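Local coordinates for protein fatty acyl CoA synthetase FADD13 (FATTY-ACYL-CoA SYNTHETASE) (Mycobacterium tuberculosis, PDB 3R44) that is a fatty-acyl-CoA synthetase of the AMP-binding (ANL) family, built from a large AMP-binding domain and a smaller C-terminal domain, at residues V438-V443 / I494-T499; G115-I120 / T141-I146. One frame throughout, in Å; residues are numbered along the deposited sequence.

Contact 1: V438-V443 / I494-T499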
ATOM      1  N   VAL A 438      16.763  19.761  24.145  1.00 28.60           N
ATOM      2  CA  VAL A 438      16.559  18.670  23.203  1.00 27.07           C
ATOM      3  C   VAL A 438      16.124  19.186  21.828  1.00 28.41           C
ATOM      4  O   VAL A 438      15.108  19.861  21.728  1.00 29.84           O
ATOM      5  CB  VAL A 438      15.470  17.704  23.705  1.00 26.72           C
ATOM      6  CG1 VAL A 438      15.110  16.729  22.578  1.00 21.88           C
ATOM      7  CG2 VAL A 438      15.962  16.954  24.986  1.00 25.61           C
ATOM      8  N   SER A 439      16.835  18.829  20.758  1.00 27.17           N
ATOM      9  CA  SER A 439      16.418  19.284  19.429  1.00 29.23           C
ATOM     10  C   SER A 439      15.642  18.243  18.653  1.00 27.31           C
ATOM     11  O   SER A 439      14.804  18.608  17.854  1.00 27.05           O
ATOM     12  CB  SER A 439      17.589  19.774  18.566  1.00 30.15           C
ATOM     13  OG  SER A 439      18.635  18.867  18.449  1.00 33.38           O
ATOM     14  N   GLU A 440      15.969  16.972  18.836  1.00 25.01           N
ATOM     15  CA  GLU A 440      15.287  15.904  18.135  1.00 24.28           C
ATOM     16  C   GLU A 440      15.249  14.670  19.028  1.00 21.47           C
ATOM     17  O   GLU A 440      16.141  14.460  19.866  1.00 20.17           O
ATOM     18  CB  GLU A 440      15.989  15.499  16.816  1.00 24.78           C
ATOM     19  CG  GLU A 440      16.203  16.553  15.716  1.00 32.56           C
ATOM     20  CD  GLU A 440      17.308  16.102  14.753  1.00 36.90           C
ATOM     21  OE1 GLU A 440      17.075  15.176  13.951  1.00 40.65           O
ATOM     22  OE2 GLU A 440      18.413  16.660  14.821  1.00 42.11           O
ATOM     23  N   VAL A 441      14.225  13.848  18.824  1.00 19.76           N
ATOM     24  CA  VAL A 441      14.099  12.554  19.548  1.00 17.63           C
ATOM     25  C   VAL A 441      13.408  11.517  18.687  1.00 17.17           C
ATOM     26  O   VAL A 441      12.443  11.825  17.972  1.00 19.47           O
ATOM     27  CB  VAL A 441      13.359  12.697  20.923  1.00 18.09           C
ATOM     28  CG1 VAL A 441      11.988  13.240  20.745  1.00 19.90           C
ATOM     29  CG2 VAL A 441      13.298  11.345  21.664  1.00 14.48           C
ATOM     30  N   ALA A 442      13.914  10.301  18.707  1.00 14.94           N
ATOM     31  CA  ALA A 442      13.234   9.170  18.078  1.00 15.85           C
ATOM     32  C   ALA A 442      13.283   8.067  19.066  1.00 15.66           C
ATOM     33  O   ALA A 442      14.349   7.805  19.616  1.00 17.03           O
ATOM     34  CB  ALA A 442      13.968   8.747  16.843  1.00 17.08           C
ATOM     35  N   VAL A 443      12.175   7.326  19.221  1.00 16.71           N
ATOM     36  CA  VAL A 443      12.089   6.196  20.151  1.00 16.52           C
ATOM     37  C   VAL A 443      11.893   4.906  19.354  1.00 16.71           C
ATOM     38  O   VAL A 443      11.057   4.864  18.425  1.00 17.56           O
ATOM     39  CB  VAL A 443      10.966   6.383  21.199  1.00 16.82           C
ATOM     40  CG1 VAL A 443      10.695   5.068  22.019  1.00 18.10           C
ATOM     41  CG2 VAL A 443      11.312   7.560  22.148  1.00 17.10           C
ATOM     42  N   ILE A 494      20.317  11.621  14.061  1.00 18.35           N
ATOM     43  CA  ILE A 494      19.355  10.581  13.804  1.00 19.61           C
ATOM     44  C   ILE A 494      19.272  10.355  12.281  1.00 19.59           C
ATOM     45  O   ILE A 494      19.325  11.308  11.507  1.00 20.30           O
ATOM     46  CB  ILE A 494      17.990  11.014  14.394  1.00 20.85           C
ATOM     47  CG1 ILE A 494      18.088  10.918  15.921  1.00 23.74           C
ATOM     48  CG2 ILE A 494      16.839  10.157  13.872  1.00 22.90           C
ATOM     49  CD1 ILE A 494      16.974  11.773  16.602  1.00 26.96           C
ATOM     50  N   PRO A 495      19.143   9.088  11.855  1.00 19.30           N
ATOM     51  CA  PRO A 495      19.095   8.824  10.407  1.00 18.57           C
ATOM     52  C   PRO A 495      17.770   9.267   9.770  1.00 19.56           C
ATOM     53  O   PRO A 495      16.681   8.861  10.210  1.00 18.84           O
ATOM     54  CB  PRO A 495      19.315   7.318  10.331  1.00 18.81           C
ATOM     55  CG  PRO A 495      18.679   6.783  11.577  1.00 17.06           C
ATOM     56  CD  PRO A 495      18.992   7.848  12.637  1.00 18.65           C
ATOM     57  N   ARG A 496      17.863  10.122   8.767  1.00 20.48           N
ATOM     58  CA  ARG A 496      16.690  10.551   8.029  1.00 21.37           C
ATOM     59  C   ARG A 496      16.906  10.416   6.535  1.00 20.81           C
ATOM     60  O   ARG A 496      18.038  10.460   6.056  1.00 21.14           O
ATOM     61  CB  ARG A 496      16.372  11.988   8.312  1.00 22.62           C
ATOM     62  CG  ARG A 496      15.819  12.282   9.691  1.00 23.48           C
ATOM     63  CD  ARG A 496      15.841  13.822   9.824  1.00 29.51           C
ATOM     64  NE  ARG A 496      15.625  14.201  11.202  1.00 33.06           N
ATOM     65  CZ  ARG A 496      14.434  14.451  11.698  1.00 36.13           C
ATOM     66  NH1 ARG A 496      13.366  14.371  10.920  1.00 38.49           N
ATOM     67  NH2 ARG A 496      14.311  14.790  12.974  1.00 38.43           N
ATOM     68  N   ASN A 497      15.817  10.259   5.789  1.00 19.99           N
ATOM     69  CA  ASN A 497      15.945  10.096   4.340  1.00 19.78           C
ATOM     70  C   ASN A 497      15.975  11.488   3.696  1.00 20.54           C
ATOM     71  O   ASN A 497      15.836  12.467   4.432  1.00 20.38           O
ATOM     72  CB  ASN A 497      14.845   9.133   3.818  1.00 20.07           C
ATOM     73  CG  ASN A 497      13.472   9.711   3.854  1.00 21.18           C
ATOM     74  OD1 ASN A 497      13.276  10.878   4.180  1.00 21.07           O
ATOM     75  ND2 ASN A 497      12.489   8.909   3.441  1.00 20.51           N
ATOM     76  N   PRO A 498      16.135  11.610   2.353  1.00 20.14           N
ATOM     77  CA  PRO A 498      16.226  12.990   1.840  1.00 20.95           C
ATOM     78  C   PRO A 498      14.985  13.874   2.007  1.00 22.75           C
ATOM     79  O   PRO A 498      15.078  15.107   1.897  1.00 24.01           O
ATOM     80  CB  PRO A 498      16.502  12.773   0.344  1.00 22.67           C
ATOM     81  CG  PRO A 498      17.306  11.421   0.367  1.00 20.42           C
ATOM     82  CD  PRO A 498      16.482  10.631   1.297  1.00 21.46           C
ATOM     83  N   THR A 499      13.830  13.227   2.187  1.00 22.46           N
ATOM     84  CA  THR A 499      12.574  13.943   2.383  1.00 24.12           C
ATOM     85  C   THR A 499      12.251  14.115   3.874  1.00 24.34           C
ATOM     86  O   THR A 499      11.143  14.509   4.175  1.00 26.03           O
ATOM     87  CB  THR A 499      11.395  13.251   1.639  1.00 24.50           C
ATOM     88  OG1 THR A 499      11.470  11.831   1.817  1.00 23.35           O
ATOM     89  CG2 THR A 499      11.458  13.586   0.145  1.00 27.23           C
TER
HETATM   90  O   HOH W   1      19.738  14.364  13.361  1.00 10.44           O

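Contact 2: G115-I120 / T141-I146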
ATOM      1  N   GLY A 115      -2.633 -21.529   0.060  1.00 18.50           N
ATOM      2  CA  GLY A 115      -3.027 -22.773  -0.594  1.00 18.95           C
ATOM      3  C   GLY A 115      -3.196 -22.548  -2.086  1.00 19.44           C
ATOM      4  O   GLY A 115      -4.122 -23.149  -2.732  1.00 17.65           O
ATOM      5  N   SER A 116      -2.330 -21.684  -2.632  1.00 17.77           N
ATOM      6  CA  SER A 116      -2.332 -21.393  -4.063  1.00 18.60           C
ATOM      7  C   SER A 116      -2.196 -22.681  -4.841  1.00 19.60           C
ATOM      8  O   SER A 116      -1.359 -23.551  -4.526  1.00 20.20           O
ATOM      9  CB  SER A 116      -1.199 -20.474  -4.517  1.00 17.25           C
ATOM     10  OG  SER A 116      -1.427 -19.170  -3.988  1.00 19.33           O
ATOM     11  N   LYS A 117      -2.992 -22.764  -5.893  1.00 19.96           N
ATOM     12  CA  LYS A 117      -2.997 -23.921  -6.779  1.00 21.24           C
ATOM     13  C   LYS A 117      -2.078 -23.740  -7.976  1.00 20.85           C
ATOM     14  O   LYS A 117      -1.479 -24.669  -8.462  1.00 21.25           O
ATOM     15  CB  LYS A 117      -4.438 -24.121  -7.237  1.00 22.01           C
ATOM     16  CG  LYS A 117      -4.732 -25.331  -8.062  1.00 28.40           C
ATOM     17  CD  LYS A 117      -6.274 -25.530  -8.129  1.00 31.26           C
ATOM     18  CE  LYS A 117      -6.631 -26.728  -9.009  1.00 35.17           C
ATOM     19  NZ  LYS A 117      -5.950 -27.985  -8.569  1.00 38.03           N
ATOM     20  N   VAL A 118      -2.003 -22.511  -8.486  1.00 20.23           N
ATOM     21  CA  VAL A 118      -1.246 -22.200  -9.677  1.00 20.45           C
ATOM     22  C   VAL A 118      -0.373 -21.037  -9.327  1.00 19.76           C
ATOM     23  O   VAL A 118      -0.830 -20.131  -8.634  1.00 19.24           O
ATOM     24  CB  VAL A 118      -2.209 -21.830 -10.842  1.00 21.36           C
ATOM     25  CG1 VAL A 118      -1.472 -21.194 -12.026  1.00 24.01           C
ATOM     26  CG2 VAL A 118      -2.998 -23.109 -11.294  1.00 22.40           C
ATOM     27  N   VAL A 119       0.864 -21.070  -9.778  1.00 20.14           N
ATOM     28  CA  VAL A 119       1.791 -19.964  -9.574  1.00 19.01           C
ATOM     29  C   VAL A 119       2.250 -19.466 -10.930  1.00 18.97           C
ATOM     30  O   VAL A 119       2.791 -20.243 -11.723  1.00 19.77           O
ATOM     31  CB  VAL A 119       2.985 -20.388  -8.715  1.00 18.21           C
ATOM     32  CG1 VAL A 119       4.001 -19.237  -8.600  1.00 20.37           C
ATOM     33  CG2 VAL A 119       2.423 -20.856  -7.306  1.00 19.23           C
ATOM     34  N   ILE A 120       1.977 -18.199 -11.208  1.00 17.31           N
ATOM     35  CA  ILE A 120       2.402 -17.579 -12.467  1.00 17.43           C
ATOM     36  C   ILE A 120       3.545 -16.609 -12.154  1.00 18.17           C
ATOM     37  O   ILE A 120       3.347 -15.673 -11.362  1.00 17.91           O
ATOM     38  CB  ILE A 120       1.248 -16.897 -13.188  1.00 17.90           C
ATOM     39  CG1 ILE A 120       0.121 -17.907 -13.481  1.00 20.31           C
ATOM     40  CG2 ILE A 120       1.779 -16.302 -14.521  1.00 16.89           C
ATOM     41  CD1 ILE A 120      -1.058 -17.306 -14.032  1.00 22.76           C
ATOM     42  N   THR A 141      -0.030 -27.549  -2.306  1.00 30.39           N
ATOM     43  CA  THR A 141      -1.230 -27.199  -3.054  1.00 29.85           C
ATOM     44  C   THR A 141      -0.922 -26.790  -4.505  1.00 28.60           C
ATOM     45  O   THR A 141      -1.819 -26.808  -5.335  1.00 28.52           O
ATOM     46  CB  THR A 141      -2.005 -26.048  -2.334  1.00 28.75           C
ATOM     47  OG1 THR A 141      -1.132 -24.913  -2.166  1.00 32.32           O
ATOM     48  CG2 THR A 141      -2.508 -26.516  -0.948  1.00 30.50           C
ATOM     49  N   VAL A 142       0.324 -26.397  -4.796  1.00 27.04           N
ATOM     50  CA  VAL A 142       0.675 -25.887  -6.127  1.00 26.04           C
ATOM     51  C   VAL A 142       0.739 -27.053  -7.122  1.00 27.81           C
ATOM     52  O   VAL A 142       1.602 -27.894  -7.021  1.00 29.07           O
ATOM     53  CB  VAL A 142       1.988 -25.106  -6.152  1.00 25.62           C
ATOM     54  CG1 VAL A 142       2.232 -24.580  -7.551  1.00 24.99           C
ATOM     55  CG2 VAL A 142       1.953 -23.892  -5.114  1.00 20.68           C
ATOM     56  N   THR A 143      -0.202 -27.103  -8.056  1.00 28.23           N
ATOM     57  CA  THR A 143      -0.224 -28.141  -9.089  1.00 29.55           C
ATOM     58  C   THR A 143       0.417 -27.609 -10.382  1.00 29.71           C
ATOM     59  O   THR A 143       0.789 -28.372 -11.264  1.00 29.13           O
ATOM     60  CB  THR A 143      -1.696 -28.664  -9.316  1.00 30.72           C
ATOM     61  OG1 THR A 143      -2.538 -27.596  -9.786  1.00 33.06           O
ATOM     62  CG2 THR A 143      -2.295 -29.229  -8.004  1.00 32.36           C
ATOM     63  N   ASP A 144       0.604 -26.299 -10.475  1.00 26.89           N
ATOM     64  CA  ASP A 144       1.137 -25.710 -11.695  1.00 28.12           C
ATOM     65  C   ASP A 144       2.057 -24.531 -11.437  1.00 26.08           C
ATOM     66  O   ASP A 144       1.682 -23.609 -10.725  1.00 23.84           O
ATOM     67  CB  ASP A 144      -0.026 -25.305 -12.594  1.00 28.70           C
ATOM     68  CG  ASP A 144      -0.536 -26.462 -13.403  1.00 33.82           C
ATOM     69  OD1 ASP A 144       0.265 -26.999 -14.214  1.00 42.92           O
ATOM     70  OD2 ASP A 144      -1.691 -26.891 -13.182  1.00 40.35           O
ATOM     71  N   TRP A 145       3.259 -24.579 -12.001  1.00 25.57           N
ATOM     72  CA  TRP A 145       4.174 -23.428 -11.989  1.00 25.51           C
ATOM     73  C   TRP A 145       4.409 -22.912 -13.423  1.00 25.75           C
ATOM     74  O   TRP A 145       4.964 -23.627 -14.251  1.00 27.48           O
ATOM     75  CB  TRP A 145       5.490 -23.827 -11.365  1.00 26.69           C
ATOM     76  CG  TRP A 145       5.407 -24.567 -10.058  1.00 26.83           C
ATOM     77  CD1 TRP A 145       5.147 -25.891  -9.872  1.00 31.04           C
ATOM     78  CD2 TRP A 145       5.643 -24.016  -8.759  1.00 25.85           C
ATOM     79  NE1 TRP A 145       5.183 -26.200  -8.516  1.00 29.99           N
ATOM     80  CE2 TRP A 145       5.488 -25.057  -7.821  1.00 26.62           C
ATOM     81  CE3 TRP A 145       5.941 -22.727  -8.293  1.00 26.12           C
ATOM     82  CZ2 TRP A 145       5.636 -24.852  -6.442  1.00 27.08           C
ATOM     83  CZ3 TRP A 145       6.091 -22.529  -6.917  1.00 25.75           C
ATOM     84  CH2 TRP A 145       5.939 -23.586  -6.015  1.00 27.86           C
ATOM     85  N   ILE A 146       3.942 -21.704 -13.711  1.00 23.41           N
ATOM     86  CA  ILE A 146       3.809 -21.248 -15.084  1.00 23.84           C
ATOM     87  C   ILE A 146       4.675 -20.021 -15.209  1.00 22.84           C
ATOM     88  O   ILE A 146       4.323 -18.982 -14.668  1.00 21.29           O
ATOM     89  CB  ILE A 146       2.332 -20.889 -15.465  1.00 22.74           C
ATOM     90  CG1 ILE A 146       1.358 -22.056 -15.183  1.00 26.98           C
ATOM     91  CG2 ILE A 146       2.237 -20.575 -16.940  1.00 26.69           C
ATOM     92  CD1 ILE A 146       1.650 -23.314 -16.037  1.00 30.18           C
TER

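Contact 1: V438-V443 / I494-T499
Glu440 reaches from the edge strand 438-448 to the loop segment 494-499 and meets Ile494 with its root and Arg496 with its tip. At the root, CB of Glu440 lies 3.9 Å from CD1 of Ile494. CG stands anti to the carbonyl carbon, beside the backbone N (chi1 -58°), and passes 3.8 Å from NH2 of Arg496; CD lies 3.7 Å from that same NH2. The carboxylate gives one oxygen, OE1, to the arginine. The guanidinium takes it side-on with two nitrogens: NH2 of Arg496 donates to OE1 of Glu440 over 3.0 Å, and NE of Arg496 donates to the same OE1 over 3.3 Å at a more bent angle. OE1 sits at the guanidinium edge, close to its plane, and both donors come to it on the anti side from one face of the carboxylate, whose plane is turned 39° from that of the guanidinium. A water also donates to OE1 of Glu440 (2.8 Å) and accepts from the backbone N of Ile494, so the strand side chain is tied to the loop backbone.

Beside the salt bridge, CD1 of Ile494 lies against the strand, 4.0 Å from N of Ala442 and 4.3 Å from CB of Ala442. Ile502 touches Ala442, Ile494 and Arg496 together, while NH1 of Arg496 is bonded to O of Gly500. A classic beta bulge, with Ser439 and Glu440 together opposite Val460 of the neighbouring strand, lies where Glu440 leaves the backbone.

The contact thus joins a buried apolar patch to a more exposed ionic pair within the C-terminal domain. Two arginine donors and a water on one oxygen would be expected to draw negative charge toward OE1 and to favour the ionised carboxylate.

Contact 2: G115-I120 / T141-I146
Val119 and Trp145 pair as neighbours in two parallel strands, their side chains side by side and pointing the same way, with CB of Val119 3.8 Å from CE3 of Trp145. CG2 of Val119, anti to its carbonyl carbon (chi1 176° puts CG1 anti to N), meets CG1 of Val142 at 3.7 Å. That same Val142 methyl lies over one face of the indole, offset toward the rim. With Asp144 and Ile146, Val118 and Ile120 form the other face of the sheet; there CG2 of Val118 touches CB of Asp144 at 3.9 Å.

The backbone sets this register. N of Val119 donates to O of Asp144 (2.8 Å), and N of Ile146 to O of Val119 (2.7 Å), both nearly straight. One step earlier, O of Lys117 accepts from N of Thr143 at 2.8 Å and, weakly, from N of Asp144. OG1 of Thr141 donates to O of Ser116 (2.7 Å) from well above the carbonyl plane.

Farther out, Gly115 ends helix 104-114 as the C-prime residue of a Schellman motif. Leu111 and Ile129, from helices 104-114 and 126-134, each touch both Val119 and Trp145.

This is the strand pairing of a right-handed beta-alpha-beta crossover: directional backbone bonds fix the alignment, and Val119, Val142 and Trp145 pack against one another on the face that the helices cover.

Overall arrangement
Contact 2 comes first along the chain, in the large AMP-binding part, and contact 1 follows in the C-terminal domain. Their centres are 44 Å apart, on opposite sides of the chain's centre, and their nearest atoms are about 30 Å apart, so they do not touch. They share no sheet. Contact 2 pairs 118-121 with the outermost strand 144-147 of a four-stranded parallel sheet, whereas contact 1 sets a loop against 438-448, an outermost strand of a three-stranded mixed sheet. One joins the strands of a beta-alpha-beta unit; the other lies where the loop leading to helix 504-511 meets the sheet. Each is therefore local to its own part of this two-part protein.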